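Organic hydroperoxide resistance protein OHRB (PDB 2BJO) helps Bacillus subtilis withstand organic hydroperoxides and, as a member of the OsmC/Ohr family, probably reduces them with a reactive cysteine pair. Local coordinates at residues A[63-69]-A[107-111]. The protein carries 3 engineered substitutions. Residue numbers count along the deposited sequence, not the author numbering.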
loop_
_atom_site.group_PDB
_atom_site.type_symbol
_atom_site.label_atom_id
_atom_site.label_comp_id
_atom_site.label_asym_id
_atom_site.label_seq_id
_atom_site.Cartn_x
_atom_site.Cartn_y
_atom_site.Cartn_z
ATOM N N VAL A 63 20.584 -1.791 0.817
ATOM C CA VAL A 63 21.426 -2.516 1.784
ATOM C C VAL A 63 22.631 -3.159 1.081
ATOM O O VAL A 63 23.731 -3.245 1.619
ATOM C CB VAL A 63 20.674 -3.501 2.716
ATOM C CG1 VAL A 63 19.749 -2.718 3.602
ATOM C CG2 VAL A 63 19.943 -4.575 1.956
ATOM N N ALA A 64 22.385 -3.594 -0.146
ATOM C CA ALA A 64 23.390 -4.167 -1.021
ATOM C C ALA A 64 24.401 -3.092 -1.407
ATOM O O ALA A 64 25.613 -3.338 -1.374
ATOM C CB ALA A 64 22.720 -4.779 -2.224
ATOM N N LYS A 65 23.899 -1.915 -1.776
ATOM C CA LYS A 65 24.749 -0.784 -2.145
ATOM C C LYS A 65 25.799 -0.421 -1.109
ATOM O O LYS A 65 26.960 -0.177 -1.435
ATOM C CB LYS A 65 23.891 0.464 -2.338
ATOM C CG LYS A 65 23.891 0.952 -3.746
ATOM C CD LYS A 65 25.051 1.914 -4.028
ATOM C CE LYS A 65 24.986 2.408 -5.496
ATOM N NZ LYS A 65 25.239 3.875 -5.793
ATOM N N GLU A 66 25.332 -0.377 0.134
ATOM C CA GLU A 66 26.145 -0.237 1.336
ATOM C C GLU A 66 27.371 -1.161 1.433
ATOM O O GLU A 66 28.346 -0.823 2.101
ATOM C CB GLU A 66 25.226 -0.433 2.551
ATOM C CG GLU A 66 24.363 0.759 2.907
ATOM C CD GLU A 66 25.204 1.912 3.446
ATOM O OE1 GLU A 66 25.079 3.009 2.850
ATOM O OE2 GLU A 66 25.988 1.728 4.418
ATOM N N GLN A 67 27.293 -2.323 0.791
ATOM C CA GLN A 67 28.345 -3.329 0.673
ATOM C C GLN A 67 28.989 -3.423 -0.718
ATOM O O GLN A 67 29.728 -4.365 -0.999
ATOM C CB GLN A 67 27.738 -4.677 1.082
ATOM C CG GLN A 67 27.324 -4.654 2.537
ATOM C CD GLN A 67 27.015 -6.021 3.102
ATOM O OE1 GLN A 67 27.739 -6.988 2.824
ATOM N NE2 GLN A 67 25.938 -6.107 3.891
ATOM N N ASN A 68 28.689 -2.432 -1.562
ATOM C CA ASN A 68 29.075 -2.312 -2.985
ATOM C C ASN A 68 28.628 -3.471 -3.881
ATOM O O ASN A 68 29.306 -3.848 -4.842
ATOM C CB ASN A 68 30.572 -2.038 -3.123
ATOM C CG ASN A 68 30.966 -0.828 -2.313
ATOM O OD1 ASN A 68 30.988 0.258 -2.881
ATOM N ND2 ASN A 68 31.219 -0.980 -1.013
ATOM N N ILE A 69 27.461 -4.003 -3.525
ATOM C CA ILE A 69 26.870 -5.130 -4.229
ATOM C C ILE A 69 25.765 -4.590 -5.137
ATOM O O ILE A 69 24.917 -3.822 -4.704
ATOM C CB ILE A 69 26.379 -6.222 -3.247
ATOM C CG1 ILE A 69 27.555 -6.801 -2.465
ATOM C CG2 ILE A 69 25.673 -7.387 -3.975
ATOM C CD1 ILE A 69 27.221 -7.653 -1.265
ATOM N N LYS A 107 24.606 -14.485 1.403
ATOM C CA LYS A 107 24.517 -13.027 1.303
ATOM C C LYS A 107 23.086 -12.568 1.098
ATOM O O LYS A 107 22.655 -11.574 1.707
ATOM C CB LYS A 107 25.479 -12.525 0.210
ATOM C CG LYS A 107 25.336 -11.082 -0.182
ATOM C CD LYS A 107 25.782 -9.971 0.767
ATOM C CE LYS A 107 26.123 -10.203 2.213
ATOM N NZ LYS A 107 27.581 -10.407 2.435
ATOM N N ALA A 108 22.377 -13.289 0.226
ATOM C CA ALA A 108 20.949 -13.013 -0.008
ATOM C C ALA A 108 20.160 -13.021 1.320
ATOM O O ALA A 108 19.409 -12.067 1.592
ATOM C CB ALA A 108 20.343 -13.965 -1.058
ATOM N N GLN A 109 20.348 -14.069 2.124
ATOM C CA GLN A 109 19.701 -14.173 3.436
ATOM C C GLN A 109 19.985 -12.937 4.292
ATOM O O GLN A 109 19.067 -12.339 4.869
ATOM C CB GLN A 109 20.136 -15.418 4.214
ATOM C CG GLN A 109 19.290 -15.641 5.484
ATOM C CD GLN A 109 17.840 -15.926 5.093
ATOM O OE1 GLN A 109 16.943 -15.085 5.221
ATOM N NE2 GLN A 109 17.627 -17.120 4.560
ATOM N N GLU A 110 21.256 -12.561 4.353
ATOM C CA GLU A 110 21.650 -11.408 5.158
ATOM C C GLU A 110 20.987 -10.124 4.687
ATOM O O GLU A 110 20.467 -9.383 5.518
ATOM C CB GLU A 110 23.176 -11.254 5.142
ATOM C CG GLU A 110 23.756 -10.083 5.932
ATOM C CD GLU A 110 25.165 -9.766 5.475
ATOM O OE1 GLU A 110 25.525 -8.569 5.439
ATOM O OE2 GLU A 110 25.902 -10.720 5.141
ATOM N N LEU A 111 21.005 -9.865 3.380
ATOM C CA LEU A 111 20.419 -8.633 2.827
ATOM C C LEU A 111 18.893 -8.505 2.859
ATOM O O LEU A 111 18.346 -7.418 2.930
ATOM C CB LEU A 111 20.894 -8.409 1.387
ATOM C CG LEU A 111 22.422 -8.263 1.323
ATOM C CD1 LEU A 111 22.694 -8.095 -0.141
ATOM C CD2 LEU A 111 23.058 -7.139 2.120
#
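Between segments 63-69 and 107-111, on helices 44-65 and 105-118, the backbones are nearest at V63 and L111, whose CA atoms are 6.3 Å apart. Beyond V63 the chain turns off in a Schellman motif: N68, at positive phi (58°), is the C-prime residue, with I69 N hydrogen-bonded to A64 O (2.9 Å) and N68 N to K65 O (2.8 Å). This reversal brings I69 back toward the second helix. L111 is the main apolar contact, its CD1 lying 3.9 Å from A64 CB and its CB 4.0 Å from V63 CG2. In this OsmC-like fold, the contact joins the end of the long helix to the shorter helix 105-118, which leads directly into C119, disulfide-bonded to C55. Q67, K107 and E110 form a polar cluster beside L111: Q67 NE2 donates to E110 OE1 (2.9 Å), while K107 NZ makes a weak hydrogen bond to Q67 OE1 (3.4 Å) and a salt bridge to E110 OE2 (3.2 Å). The aliphatic part of K107 packs on I69, CD to CD1 at 3.4 Å, and I69 also touches L103.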